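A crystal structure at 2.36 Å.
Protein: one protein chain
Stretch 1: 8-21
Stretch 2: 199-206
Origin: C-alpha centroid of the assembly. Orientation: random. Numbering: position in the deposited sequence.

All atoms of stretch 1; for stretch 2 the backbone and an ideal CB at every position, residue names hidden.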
# COMPACT_ATOMS: atom_id res chain seq x y z
N PHE A 8 -30.95 27.10 16.85
CA PHE A 8 -32.08 26.40 16.25
C PHE A 8 -33.40 26.83 16.89
O PHE A 8 -34.45 26.80 16.25
CB PHE A 8 -31.92 24.88 16.38
CG PHE A 8 -30.93 24.26 15.42
CD1 PHE A 8 -29.99 25.04 14.76
CD2 PHE A 8 -30.95 22.90 15.17
CE1 PHE A 8 -29.09 24.47 13.88
CE2 PHE A 8 -30.05 22.32 14.29
CZ PHE A 8 -29.13 23.11 13.64
N SER A 9 -33.32 27.21 18.16
CA SER A 9 -34.49 27.61 18.93
C SER A 9 -35.22 28.80 18.32
O SER A 9 -36.45 28.86 18.33
CB SER A 9 -34.10 27.94 20.37
OG SER A 9 -33.47 26.85 21.00
N ASN A 10 -34.45 29.75 17.79
CA ASN A 10 -35.02 31.02 17.34
C ASN A 10 -35.16 31.14 15.83
O ASN A 10 -35.68 32.13 15.33
CB ASN A 10 -34.17 32.18 17.85
CG ASN A 10 -34.18 32.29 19.36
OD1 ASN A 10 -35.11 31.83 20.02
ND2 ASN A 10 -33.14 32.90 19.92
N TYR A 11 -34.71 30.13 15.10
CA TYR A 11 -34.64 30.26 13.65
C TYR A 11 -35.24 29.09 12.89
O TYR A 11 -35.02 28.94 11.69
CB TYR A 11 -33.18 30.47 13.21
CG TYR A 11 -32.65 31.85 13.54
CD1 TYR A 11 -32.19 32.16 14.81
CD2 TYR A 11 -32.63 32.85 12.58
CE1 TYR A 11 -31.71 33.42 15.12
CE2 TYR A 11 -32.15 34.12 12.87
CZ TYR A 11 -31.70 34.40 14.14
OH TYR A 11 -31.22 35.65 14.44
N PHE A 12 -36.02 28.26 13.57
CA PHE A 12 -36.68 27.15 12.89
C PHE A 12 -38.14 27.04 13.27
O PHE A 12 -38.60 26.01 13.77
CB PHE A 12 -35.95 25.84 13.18
CG PHE A 12 -34.70 25.67 12.37
CD1 PHE A 12 -34.77 25.23 11.06
CD2 PHE A 12 -33.46 25.99 12.90
CE1 PHE A 12 -33.62 25.08 10.30
CE2 PHE A 12 -32.31 25.85 12.14
CZ PHE A 12 -32.39 25.40 10.84
N TRP A 13 -38.87 28.12 13.01
CA TRP A 13 -40.31 28.13 13.21
C TRP A 13 -41.02 28.21 11.86
O TRP A 13 -40.79 27.38 10.99
CB TRP A 13 -40.71 29.30 14.12
CG TRP A 13 -40.13 29.19 15.49
CD1 TRP A 13 -38.95 29.73 15.93
CD2 TRP A 13 -40.68 28.47 16.60
NE1 TRP A 13 -38.74 29.40 17.25
CE2 TRP A 13 -39.79 28.63 17.69
CE3 TRP A 13 -41.84 27.72 16.79
CZ2 TRP A 13 -40.02 28.06 18.93
CZ3 TRP A 13 -42.07 27.15 18.03
CH2 TRP A 13 -41.17 27.33 19.09
N GLY A 14 -41.87 29.22 11.69
CA GLY A 14 -42.64 29.36 10.47
C GLY A 14 -44.11 29.16 10.74
O GLY A 14 -44.49 28.48 11.69
N ALA A 15 -44.95 29.75 9.89
CA ALA A 15 -46.39 29.76 10.12
C ALA A 15 -47.03 28.38 9.95
O ALA A 15 -48.17 28.17 10.38
CB ALA A 15 -47.06 30.76 9.18
N ASN A 16 -46.31 27.45 9.33
CA ASN A 16 -46.83 26.10 9.13
C ASN A 16 -45.89 25.03 9.66
O ASN A 16 -45.85 23.92 9.13
CB ASN A 16 -47.12 25.85 7.65
CG ASN A 16 -48.11 26.84 7.08
OD1 ASN A 16 -49.33 26.68 7.23
ND2 ASN A 16 -47.61 27.86 6.40
N ASP A 17 -45.14 25.37 10.71
CA ASP A 17 -44.17 24.47 11.32
C ASP A 17 -43.15 23.97 10.29
O ASP A 17 -42.85 22.78 10.23
CB ASP A 17 -44.86 23.27 11.97
CG ASP A 17 -45.97 23.70 12.92
OD1 ASP A 17 -45.93 24.84 13.41
OD2 ASP A 17 -46.88 22.88 13.17
N GLU A 18 -42.65 24.90 9.48
CA GLU A 18 -41.66 24.58 8.46
C GLU A 18 -40.39 24.00 9.08
O GLU A 18 -39.83 23.03 8.57
CB GLU A 18 -41.33 25.81 7.62
CG GLU A 18 -42.35 26.15 6.54
CD GLU A 18 -43.55 26.94 7.05
OE1 GLU A 18 -43.74 27.01 8.29
OE2 GLU A 18 -44.29 27.49 6.22
N GLY A 19 -39.96 24.59 10.18
CA GLY A 19 -38.80 24.10 10.91
C GLY A 19 -38.98 22.69 11.44
O GLY A 19 -38.03 21.93 11.54
N TYR A 20 -40.22 22.35 11.77
CA TYR A 20 -40.53 21.02 12.28
C TYR A 20 -40.27 19.95 11.24
O TYR A 20 -39.54 19.00 11.48
CB TYR A 20 -41.99 20.94 12.75
CG TYR A 20 -42.43 19.54 13.14
CD1 TYR A 20 -42.07 18.99 14.37
CD2 TYR A 20 -43.22 18.78 12.29
CE1 TYR A 20 -42.48 17.72 14.73
CE2 TYR A 20 -43.63 17.50 12.64
CZ TYR A 20 -43.25 16.98 13.86
OH TYR A 20 -43.66 15.71 14.21
N HIS A 21 -40.87 20.12 10.06
CA HIS A 21 -40.73 19.13 9.01
C HIS A 21 -39.32 19.13 8.44
O HIS A 21 -38.82 18.09 8.00
CB HIS A 21 -41.76 19.38 7.90
CG HIS A 21 -43.18 19.28 8.37
ND1 HIS A 21 -43.84 18.07 8.47
CD2 HIS A 21 -44.06 20.22 8.78
CE1 HIS A 21 -45.06 18.28 8.91
NE2 HIS A 21 -45.22 19.57 9.11
N UNK A 199 -47.59 24.48 25.13
CA UNK A 199 -46.79 23.28 25.35
C UNK A 199 -45.91 23.00 24.13
O UNK A 199 -44.77 22.55 24.27
CB UNK A 199 -47.69 22.08 25.65
N UNK A 200 -46.45 23.27 22.95
CA UNK A 200 -45.72 23.05 21.71
C UNK A 200 -44.49 23.95 21.60
O UNK A 200 -43.41 23.50 21.22
CB UNK A 200 -46.64 23.28 20.51
N UNK A 201 -44.66 25.23 21.93
CA UNK A 201 -43.58 26.20 21.88
C UNK A 201 -42.42 25.79 22.78
O UNK A 201 -41.25 25.87 22.38
CB UNK A 201 -44.09 27.58 22.28
N UNK A 202 -42.73 25.32 23.98
CA UNK A 202 -41.71 24.89 24.92
C UNK A 202 -41.02 23.60 24.49
O UNK A 202 -39.81 23.45 24.65
CB UNK A 202 -42.33 24.71 26.31
N UNK A 203 -41.80 22.67 23.94
CA UNK A 203 -41.28 21.36 23.58
C UNK A 203 -40.41 21.43 22.34
O UNK A 203 -39.37 20.77 22.26
CB UNK A 203 -42.43 20.37 23.36
N UNK A 204 -40.83 22.23 21.36
CA UNK A 204 -40.06 22.38 20.13
C UNK A 204 -38.77 23.13 20.41
O UNK A 204 -37.75 22.88 19.77
CB UNK A 204 -40.88 23.11 19.06
N UNK A 205 -38.82 24.06 21.36
CA UNK A 205 -37.61 24.74 21.82
C UNK A 205 -36.62 23.73 22.37
O UNK A 205 -35.44 23.74 22.02
CB UNK A 205 -37.94 25.79 22.88
N UNK A 206 -37.11 22.85 23.25
CA UNK A 206 -36.28 21.82 23.86
C UNK A 206 -35.73 20.88 22.79
O UNK A 206 -34.56 20.49 22.84
CB UNK A 206 -37.08 21.03 24.90

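Stretch 2 is one continuous helical run, with backbone angles near -65/-40 throughout, so its rule is a helical one: positions three and four apart return to stretch 1, and those between them turn elsewhere.

Position 199 lies beyond the reach of stretch 1, and its ideal CB finds nothing there within 5.5 Å. Any helix-tolerant side chain would do, polar ones included. It is Arg-199, which makes no contact with stretch 1.

Position 200 points its CA-to-CB bond toward stretch 1, yet its ideal CB also has no atom of that stretch within 5.5 Å. The gap can be crossed only by something long: Phe, Tyr, Trp, Met, or perhaps Arg or Lys, since the carboxylate of Asp-17 lies ahead, as does, apart from it, the ring of Tyr-20. The residue is Trp-200, with chi1 in the t well. Its six-membered ring turns an edge toward the face of Tyr-20 in an offset edge-to-face pair, planes at 68°, and its CH2 comes 3.4 Å from Tyr-20 CD1. Its NE1 is 4.2 Å from Asp-17 OD1, too far for a hydrogen bond.

Position 201 points sideways, its ideal CB 4.3 Å from Trp-13 CH2. That favours a small or branched residue, such as Ala, Val, Thr or Ser. Thr-201 sets its CG2 4.0 Å from Trp-13 CH2, while its own backbone O lies near the plane of the Trp-13 ring, at the edge, 3.6 Å from the same CH2.

Positions 202 and 203 point away from stretch 1, which constrains neither; polar residues suit both. They are Asn-202 and Glu-203.

Position 204 is the most demanding. Its CA-to-CB bond points toward stretch 1, and its ideal CB is 4.2 Å from Trp-13 CH2. Beyond lie an aromatic face, the backbone of Gly-19 and Tyr-20, and the carbonyl of Phe-12 as an acceptor. Leu, Met or Phe could fill the space, but a large flat side chain with a donor would answer both demands. Trp-204, with chi1 at 180°, does so: its NE1 donates to Phe-12 O at 2.9 Å and 160°, a nearly straight hydrogen bond. The same indole edge meets the face of Trp-13, with planes at 76° and Trp-204 CD1 3.6 Å from Trp-13 CZ3. Farther along, its CH2 reaches 3.5 Å from Tyr-20 CA, and its face receives the edge of Tyr-20. Gly-19 matters here too: an ideal CB on it would clash with Phe-12 O, the very acceptor of this bond.

Position 205 brings the backbones closest, its CA 5.1 Å from Ser-9 CA. The CB points sideways, 5.0 Å from both Ser-9 OG and Trp-13 CZ2, so a small residue or a long chain running past Ser-9 would fit. Arg-205 takes the second course, extended t, t, t through chi3, leaving its NH1 4.1 Å from Ser-9 OG without a hydrogen bond between them.

Position 206 points away again and is free to be polar; it is Ser-206.

Stretch 2 (199-206) RWTNEWRS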
# COMPACT_ATOMS: atom_id res chain seq x y z
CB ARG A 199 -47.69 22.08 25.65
CG ARG A 199 -48.39 22.16 27.00
CD ARG A 199 -48.99 20.82 27.39
NE ARG A 199 -49.93 20.32 26.39
CZ ARG A 199 -51.25 20.51 26.44
NH1 ARG A 199 -51.78 21.18 27.45
NH2 ARG A 199 -52.02 20.02 25.49
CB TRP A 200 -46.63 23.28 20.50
CG TRP A 200 -45.86 23.45 19.23
CD1 TRP A 200 -45.68 24.60 18.53
CD2 TRP A 200 -45.15 22.43 18.52
NE1 TRP A 200 -44.91 24.37 17.42
CE2 TRP A 200 -44.57 23.04 17.39
CE3 TRP A 200 -44.95 21.06 18.73
CZ2 TRP A 200 -43.80 22.33 16.48
CZ3 TRP A 200 -44.19 20.36 17.82
CH2 TRP A 200 -43.62 20.99 16.71
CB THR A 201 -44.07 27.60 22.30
OG1 THR A 201 -44.99 28.10 21.31
CG2 THR A 201 -42.91 28.57 22.43
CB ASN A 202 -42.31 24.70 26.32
CG ASN A 202 -42.27 25.97 27.14
OD1 ASN A 202 -41.32 26.74 27.06
ND2 ASN A 202 -43.31 26.18 27.95
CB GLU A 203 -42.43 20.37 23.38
CG GLU A 203 -42.16 18.99 23.94
CD GLU A 203 -41.88 19.03 25.44
OE1 GLU A 203 -42.68 19.65 26.18
OE2 GLU A 203 -40.86 18.44 25.86
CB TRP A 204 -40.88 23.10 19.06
CG TRP A 204 -40.13 23.29 17.78
CD1 TRP A 204 -39.82 24.47 17.17
CD2 TRP A 204 -39.57 22.26 16.95
NE1 TRP A 204 -39.12 24.24 16.01
CE2 TRP A 204 -38.95 22.89 15.85
CE3 TRP A 204 -39.53 20.86 17.03
CZ2 TRP A 204 -38.30 22.17 14.85
CZ3 TRP A 204 -38.89 20.15 16.03
CH2 TRP A 204 -38.29 20.81 14.95
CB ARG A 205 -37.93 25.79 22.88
CG ARG A 205 -36.80 26.01 23.87
CD ARG A 205 -37.14 27.07 24.90
NE ARG A 205 -36.21 27.05 26.03
CZ ARG A 205 -34.95 27.48 25.98
NH1 ARG A 205 -34.46 27.96 24.85
NH2 ARG A 205 -34.19 27.42 27.07
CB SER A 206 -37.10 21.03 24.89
OG SER A 206 -36.35 19.95 25.41
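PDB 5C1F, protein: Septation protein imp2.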